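Local atomic coordinates of glycosyl hydrolase family 2, TIM barrel domain protein (Faecalibacterium prausnitzii A2-165, PDB entry 6ED2), a protein that acts as a gut bacterial beta-glucuronidase, a family 2 glycosyl hydrolase that probably releases glucuronic acid from its conjugates. Residues 337-340 with 341-345; 401-404 with 405-408; 450-453 with 454-458. All blocks are in the same frame, centred on the assembly; numbering follows the deposited sequence.

In the fold
All three contacts are local and belong to the TIM-barrel part of the chain. Contact 1, on helix 334-347, is mostly buried, other subunits also reaching it, and it combines a water-bridged salt-bridge network with apolar packing. Contact 2 is a partly buried turn in the loop before helix 409-427, dominated by backbone and carboxylate hydrogen bonds. Contact 3, on helix 449-463, buries aromatic rings, with its charged residues exposed or partly exposed. Contacts 2 and 3 have centres about 15 Å apart and touch directly, F404 CE1 lying 3.5 Å from Y452 CD2. Contact 1 is on the opposite side of the chain's centre, its centre about 41 Å from that of contact 2.

Contact 1. Residues 337-340 with 341-345; sequences VKRD and FELMK
K338 and E342, a helical turn apart, meet through their charged ends: K338 NZ is 3.4 Å from E342 OE2, a salt bridge whose hydrogen bond is weak. Two waters link the same atoms, one 2.6 Å from K338 NZ, the other weakly bonded to E342 OE2. K345 NZ reaches E342 OE2 at 3.0 Å on the syn side, 19° out of the carboxylate plane, so one oxygen serves both lysines. K338 NZ also donates to S70 O of the second subunit, and K345 pairs with E370. D340 carries its carboxylate to salt bridges with R321 and R606.

Van der Waals contacts lie on other faces. L343 CD2 sits 3.9 Å above the centre of the R339 guanidinium plane, while R339 NH2 bonds R606 O of its own chain and L547 O of the third subunit. V337 places CG1 beside its carbonyl carbon (chi1 173°), and CG1 makes apolar contact with F341 CE2 at 3.9 Å.

The backbone bonding is regular: F341 N bonds V337 O at 3.0 Å, and the next three residues repeat the i to i+4 pattern. This is helix 334-347 of the beta-alpha-beta unit between strands 312-320 and 351-353 of the TIM barrel.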
loop_
_atom_site.group_PDB
_atom_site.type_symbol
_atom_site.label_atom_id
_atom_site.label_comp_id
_atom_site.label_asym_id
_atom_site.label_seq_id
_atom_site.Cartn_x
_atom_site.Cartn_y
_atom_site.Cartn_z
ATOM N N VAL A 337 -6.442 22.309 9.794
ATOM C CA VAL A 337 -5.654 23.038 10.787
ATOM C C VAL A 337 -5.927 22.505 12.189
ATOM O O VAL A 337 -4.996 22.265 12.976
ATOM C CB VAL A 337 -5.934 24.550 10.690
ATOM C CG1 VAL A 337 -5.241 25.284 11.825
ATOM C CG2 VAL A 337 -5.465 25.102 9.326
ATOM N N LYS A 338 -7.207 22.308 12.526
ATOM C CA LYS A 338 -7.551 21.758 13.835
ATOM C C LYS A 338 -6.934 20.379 14.018
ATOM O O LYS A 338 -6.301 20.096 15.038
ATOM C CB LYS A 338 -9.073 21.693 13.995
ATOM C CG LYS A 338 -9.552 21.019 15.287
ATOM C CD LYS A 338 -9.360 21.933 16.484
ATOM C CE LYS A 338 -9.543 21.192 17.778
ATOM N NZ LYS A 338 -9.317 22.066 18.944
ATOM N N ARG A 339 -7.110 19.504 13.031
ATOM C CA ARG A 339 -6.531 18.166 13.110
ATOM C C ARG A 339 -5.013 18.231 13.278
ATOM O O ARG A 339 -4.436 17.482 14.075
ATOM C CB ARG A 339 -6.915 17.371 11.857
ATOM C CG ARG A 339 -6.191 16.046 11.680
ATOM C CD ARG A 339 -6.684 14.986 12.651
ATOM N NE ARG A 339 -6.112 13.682 12.313
ATOM C CZ ARG A 339 -6.251 12.586 13.052
ATOM N NH1 ARG A 339 -6.945 12.631 14.181
ATOM N NH2 ARG A 339 -5.697 11.443 12.663
ATOM N N ASP A 340 -4.350 19.136 12.552
ATOM C CA ASP A 340 -2.887 19.222 12.646
ATOM C C ASP A 340 -2.448 19.608 14.059
ATOM O O ASP A 340 -1.522 19.004 14.619
ATOM C CB ASP A 340 -2.340 20.212 11.607
ATOM C CG ASP A 340 -2.457 19.689 10.164
ATOM O OD1 ASP A 340 -2.924 18.540 9.969
ATOM O OD2 ASP A 340 -2.088 20.417 9.210
ATOM N N PHE A 341 -3.133 20.574 14.675
ATOM C CA PHE A 341 -2.816 20.912 16.060
ATOM C C PHE A 341 -3.134 19.763 17.019
ATOM O O PHE A 341 -2.355 19.498 17.951
ATOM C CB PHE A 341 -3.528 22.205 16.455
ATOM C CG PHE A 341 -2.769 23.443 16.029
ATOM C CD1 PHE A 341 -1.838 24.039 16.886
ATOM C CD2 PHE A 341 -2.939 23.974 14.755
ATOM C CE1 PHE A 341 -1.122 25.164 16.491
ATOM C CE2 PHE A 341 -2.227 25.102 14.350
ATOM C CZ PHE A 341 -1.315 25.698 15.220
ATOM N N GLU A 342 -4.260 19.062 16.817
ATOM C CA GLU A 342 -4.531 17.890 17.647
ATOM C C GLU A 342 -3.402 16.862 17.530
ATOM O O GLU A 342 -3.004 16.251 18.530
ATOM C CB GLU A 342 -5.882 17.261 17.277
ATOM C CG GLU A 342 -7.097 18.133 17.633
ATOM C CD GLU A 342 -7.078 18.611 19.087
ATOM O OE1 GLU A 342 -7.341 17.785 19.995
ATOM O OE2 GLU A 342 -6.771 19.809 19.324
ATOM N N LEU A 343 -2.878 16.665 16.319
ATOM C CA LEU A 343 -1.738 15.769 16.119
ATOM C C LEU A 343 -0.464 16.316 16.765
ATOM O O LEU A 343 0.301 15.565 17.380
ATOM C CB LEU A 343 -1.503 15.545 14.625
ATOM C CG LEU A 343 -2.570 14.756 13.858
ATOM C CD1 LEU A 343 -2.273 14.782 12.368
ATOM C CD2 LEU A 343 -2.634 13.321 14.381
ATOM N N MET A 344 -0.202 17.613 16.626
ATOM C CA MET A 344 1.005 18.147 17.242
ATOM C C MET A 344 0.914 18.103 18.759
ATOM O O MET A 344 1.926 17.860 19.428
ATOM C CB MET A 344 1.278 19.568 16.744
ATOM C CG MET A 344 1.703 19.617 15.279
ATOM S SD MET A 344 2.268 21.249 14.749
ATOM C CE MET A 344 0.854 22.309 15.070
ATOM N N LYS A 345 -0.284 18.290 19.323
ATOM C CA LYS A 345 -0.435 18.105 20.767
ATOM C C LYS A 345 -0.243 16.642 21.153
ATOM O O LYS A 345 0.438 16.325 22.134
ATOM C CB LYS A 345 -1.800 18.606 21.232
ATOM C CG LYS A 345 -1.953 20.114 21.140
ATOM C CD LYS A 345 -3.399 20.532 20.918
ATOM C CE LYS A 345 -4.249 20.297 22.159
ATOM N NZ LYS A 345 -5.673 20.732 21.928
HETATM O O HOH W 1 -6.766 22.669 18.591
HETATM O O HOH W 2 -9.255 20.257 21.092
#

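Contact 2. Residues 401-404 with 405-408; sequences QGFF and EKET
E405 turns its side chain back along the chain to grip the backbone of G402. From CB to OE1 each atom has a neighbour: E405 CB lies 3.6 Å from G402 O, and CG keeps beside that same oxygen. E405 CD comes within 3.8 Å of G402 N, and OE1 closes the circuit, E405 OE1 accepting from G402 N at 2.7 Å with an N-H...O angle of 155°. The oxygen uses its anti lone pair, the one away from OE2. E405 OE1 also lies 3.4 Å from Q401 CB. With chi1 at -48° the chain leaves beside the backbone N of E405 and then runs extended, which carries the carboxylate past the turn to G402.

The backbone answers in the other direction: E405 N bonds G402 O at 3.0 Å, and K406 N makes a weak bond to F403 O. Q401 and E405 run antiparallel alongside one another, amide and carboxylate planes 59° apart, and Q401 NE2 lies 3.8 Å from K406 CG.

K406 passes its aliphatic stem over one face of the F403 ring, offset toward the rim; K406 CE is 3.8 Å from F403 CD2, while NZ goes on to a salt bridge with E166. F403 N and F404 N are taken by Q443 and S446.

Two hydrogen bonds join G402 and E405, one through each residue's N-H. The carboxylate, though on an exposed residue, probably steadies the short 3-10 turn, its charge favouring the G402 N-H.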
loop_
_atom_site.group_PDB
_atom_site.type_symbol
_atom_site.label_atom_id
_atom_site.label_comp_id
_atom_site.label_asym_id
_atom_site.label_seq_id
_atom_site.Cartn_x
_atom_site.Cartn_y
_atom_site.Cartn_z
ATOM N N GLN A 401 29.273 31.640 -10.941
ATOM C CA GLN A 401 29.177 32.692 -9.920
ATOM C C GLN A 401 28.176 32.375 -8.792
ATOM O O GLN A 401 27.181 31.654 -8.988
ATOM C CB GLN A 401 28.798 34.031 -10.564
ATOM C CG GLN A 401 27.323 34.131 -10.942
ATOM C CD GLN A 401 26.908 35.521 -11.416
ATOM O OE1 GLN A 401 27.543 36.525 -11.090
ATOM N NE2 GLN A 401 25.838 35.578 -12.203
ATOM N N GLY A 402 28.444 32.942 -7.613
ATOM C CA GLY A 402 27.564 32.755 -6.481
ATOM C C GLY A 402 26.245 33.492 -6.631
ATOM O O GLY A 402 26.127 34.503 -7.335
ATOM N N PHE A 403 25.230 32.972 -5.927
ATOM C CA PHE A 403 23.886 33.516 -6.082
ATOM C C PHE A 403 23.839 35.000 -5.740
ATOM O O PHE A 403 23.117 35.765 -6.390
ATOM C CB PHE A 403 22.870 32.744 -5.233
ATOM C CG PHE A 403 21.463 33.070 -5.591
ATOM C CD1 PHE A 403 20.788 34.095 -4.941
ATOM C CD2 PHE A 403 20.828 32.401 -6.624
ATOM C CE1 PHE A 403 19.493 34.429 -5.308
ATOM C CE2 PHE A 403 19.529 32.725 -6.993
ATOM C CZ PHE A 403 18.861 33.746 -6.336
ATOM N N PHE A 404 24.613 35.433 -4.745
ATOM C CA PHE A 404 24.561 36.816 -4.297
ATOM C C PHE A 404 25.520 37.736 -5.059
ATOM O O PHE A 404 25.685 38.896 -4.671
ATOM C CB PHE A 404 24.811 36.877 -2.789
ATOM C CG PHE A 404 23.706 36.238 -1.985
ATOM C CD1 PHE A 404 22.416 36.761 -2.019
ATOM C CD2 PHE A 404 23.939 35.087 -1.245
ATOM C CE1 PHE A 404 21.374 36.166 -1.314
ATOM C CE2 PHE A 404 22.905 34.480 -0.525
ATOM C CZ PHE A 404 21.612 35.018 -0.562
ATOM N N GLU A 405 26.120 37.263 -6.149
ATOM C CA GLU A 405 26.835 38.136 -7.070
ATOM C C GLU A 405 25.992 38.541 -8.264
ATOM O O GLU A 405 26.466 39.323 -9.093
ATOM C CB GLU A 405 28.107 37.462 -7.609
ATOM C CG GLU A 405 28.989 36.802 -6.576
ATOM C CD GLU A 405 30.244 36.211 -7.205
ATOM O OE1 GLU A 405 30.242 35.018 -7.595
ATOM O OE2 GLU A 405 31.232 36.963 -7.324
ATOM N N LYS A 406 24.786 37.997 -8.403
ATOM C CA LYS A 406 24.006 38.269 -9.599
ATOM C C LYS A 406 23.693 39.757 -9.692
ATOM O O LYS A 406 23.511 40.440 -8.682
ATOM C CB LYS A 406 22.705 37.446 -9.599
ATOM C CG LYS A 406 22.901 35.944 -9.823
ATOM C CD LYS A 406 21.574 35.183 -9.688
ATOM C CE LYS A 406 21.725 33.724 -10.063
ATOM N NZ LYS A 406 21.490 33.509 -11.518
ATOM N N GLU A 407 23.656 40.257 -10.927
ATOM C CA GLU A 407 23.235 41.629 -11.177
ATOM C C GLU A 407 21.860 41.924 -10.589
ATOM O O GLU A 407 21.569 43.069 -10.246
ATOM C CB GLU A 407 23.221 41.898 -12.689
ATOM C CG GLU A 407 22.244 40.980 -13.457
ATOM C CD GLU A 407 22.276 41.130 -14.989
ATOM O OE1 GLU A 407 23.055 41.960 -15.522
ATOM O OE2 GLU A 407 21.502 40.400 -15.660
ATOM N N THR A 408 20.997 40.916 -10.475
ATOM C CA THR A 408 19.617 41.131 -10.056
ATOM C C THR A 408 19.460 41.194 -8.544
ATOM O O THR A 408 18.355 41.464 -8.066
ATOM C CB THR A 408 18.737 40.022 -10.628
ATOM O OG1 THR A 408 19.342 38.750 -10.359
ATOM C CG2 THR A 408 18.583 40.187 -12.133
#

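Contact 3. Residues 450-453 with 454-458; sequences EEYF and KPLFE
The rings of F453 and F457, on helix 449-463 of the TIM barrel, lie side by side with planes 23° apart, yet their centroids are 5.9 Å apart, so they are slid past each other and barely overlap. The closest atoms are F453 CD1 and F457 CE2, 3.7 Å apart, F457 CE2 coming obliquely to the F453 ring. At the edge of the F457 ring, in its plane, F453 O comes within 3.2 Å of F457 CD2. Being one turn apart with nearly equal chi1 (-80° and -79°), both rings point the same way. The helix connects strands 433-440 and 470-474 in a beta-alpha-beta unit; F453 packs on L439 and F457 on L438, so this row faces the barrel strands.

Y452 lies between strand 433-440 and helix 409-427, its OH bonded to H416 ND1. L456 CD1 comes to 3.4 Å from Y452 CE2, approaching the ring obliquely.

Along the backbone, K454 N bonds E450 O at 3.0 Å and F457 N bonds F453 O at 2.9 Å. Between them the helix is kinked, because the nitrogen of P455 carries no hydrogen: in place of an N-H, P455 CD faces E451 O at 3.1 Å.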
loop_
_atom_site.group_PDB
_atom_site.type_symbol
_atom_site.label_atom_id
_atom_site.label_comp_id
_atom_site.label_asym_id
_atom_site.label_seq_id
_atom_site.Cartn_x
_atom_site.Cartn_y
_atom_site.Cartn_z
ATOM N N GLU A 450 27.514 38.701 2.773
ATOM C CA GLU A 450 27.484 39.668 3.867
ATOM C C GLU A 450 26.758 40.943 3.460
ATOM O O GLU A 450 25.976 41.492 4.241
ATOM C CB GLU A 450 28.899 40.004 4.334
ATOM C CG GLU A 450 29.697 38.822 4.814
ATOM C CD GLU A 450 30.712 38.347 3.773
ATOM O OE1 GLU A 450 30.327 38.095 2.582
ATOM O OE2 GLU A 450 31.901 38.235 4.160
ATOM N N GLU A 451 27.014 41.437 2.247
ATOM C CA GLU A 451 26.322 42.636 1.788
ATOM C C GLU A 451 24.813 42.411 1.717
ATOM O O GLU A 451 24.031 43.352 1.888
ATOM C CB GLU A 451 26.867 43.065 0.426
ATOM C CG GLU A 451 28.341 43.554 0.432
ATOM C CD GLU A 451 29.385 42.419 0.448
ATOM O OE1 GLU A 451 29.027 41.216 0.599
ATOM O OE2 GLU A 451 30.590 42.739 0.314
ATOM N N TYR A 452 24.389 41.170 1.479
ATOM C CA TYR A 452 22.968 40.858 1.424
ATOM C C TYR A 452 22.393 40.670 2.826
ATOM O O TYR A 452 21.364 41.264 3.157
ATOM C CB TYR A 452 22.745 39.607 0.563
ATOM C CG TYR A 452 21.308 39.387 0.200
ATOM C CD1 TYR A 452 20.768 39.959 -0.945
ATOM C CD2 TYR A 452 20.479 38.621 1.005
ATOM C CE1 TYR A 452 19.435 39.772 -1.282
ATOM C CE2 TYR A 452 19.141 38.421 0.670
ATOM C CZ TYR A 452 18.630 39.005 -0.471
ATOM O OH TYR A 452 17.315 38.828 -0.796
ATOM N N PHE A 453 23.071 39.882 3.671
ATOM C CA PHE A 453 22.520 39.528 4.981
ATOM C C PHE A 453 22.469 40.727 5.921
ATOM O O PHE A 453 21.526 40.852 6.717
ATOM C CB PHE A 453 23.354 38.424 5.641
ATOM C CG PHE A 453 23.059 37.028 5.146
ATOM C CD1 PHE A 453 23.066 35.957 6.029
ATOM C CD2 PHE A 453 22.800 36.784 3.810
ATOM C CE1 PHE A 453 22.823 34.667 5.580
ATOM C CE2 PHE A 453 22.560 35.500 3.349
ATOM C CZ PHE A 453 22.566 34.444 4.227
ATOM N N LYS A 454 23.503 41.585 5.890
ATOM C CA LYS A 454 23.635 42.620 6.919
ATOM C C LYS A 454 22.412 43.524 6.975
ATOM O O LYS A 454 21.813 43.646 8.056
ATOM C CB LYS A 454 24.922 43.432 6.701
ATOM C CG LYS A 454 25.153 44.548 7.735
ATOM C CD LYS A 454 26.530 45.202 7.503
ATOM C CE LYS A 454 26.813 46.346 8.474
ATOM N NZ LYS A 454 26.693 47.619 7.704
ATOM N N PRO A 455 21.964 44.145 5.881
ATOM C CA PRO A 455 20.751 44.974 5.986
ATOM C C PRO A 455 19.503 44.178 6.333
ATOM O O PRO A 455 18.613 44.725 6.990
ATOM C CB PRO A 455 20.646 45.621 4.599
ATOM C CG PRO A 455 21.352 44.664 3.691
ATOM C CD PRO A 455 22.493 44.132 4.499
ATOM N N LEU A 456 19.419 42.895 5.955
ATOM C CA LEU A 456 18.223 42.115 6.279
ATOM C C LEU A 456 18.108 41.876 7.770
ATOM O O LEU A 456 17.036 42.052 8.361
ATOM C CB LEU A 456 18.239 40.779 5.558
ATOM C CG LEU A 456 17.564 40.793 4.202
ATOM C CD1 LEU A 456 17.810 39.449 3.579
ATOM C CD2 LEU A 456 16.079 41.088 4.313
ATOM N N PHE A 457 19.202 41.448 8.396
ATOM C CA PHE A 457 19.157 41.203 9.829
ATOM C C PHE A 457 19.002 42.501 10.602
ATOM O O PHE A 457 18.418 42.503 11.686
ATOM C CB PHE A 457 20.409 40.435 10.260
ATOM C CG PHE A 457 20.337 38.967 9.945
ATOM C CD1 PHE A 457 19.981 38.053 10.924
ATOM C CD2 PHE A 457 20.590 38.514 8.660
ATOM C CE1 PHE A 457 19.899 36.700 10.638
ATOM C CE2 PHE A 457 20.498 37.174 8.352
ATOM C CZ PHE A 457 20.148 36.257 9.357
ATOM N N GLU A 458 19.503 43.614 10.062
ATOM C CA GLU A 458 19.286 44.895 10.731
ATOM C C GLU A 458 17.815 45.295 10.665
ATOM O O GLU A 458 17.230 45.722 11.670
ATOM C CB GLU A 458 20.185 45.973 10.108
ATOM C CG GLU A 458 21.517 46.183 10.858
ATOM C CD GLU A 458 22.678 46.746 9.982
ATOM O OE1 GLU A 458 23.856 46.566 10.387
ATOM O OE2 GLU A 458 22.436 47.372 8.911
#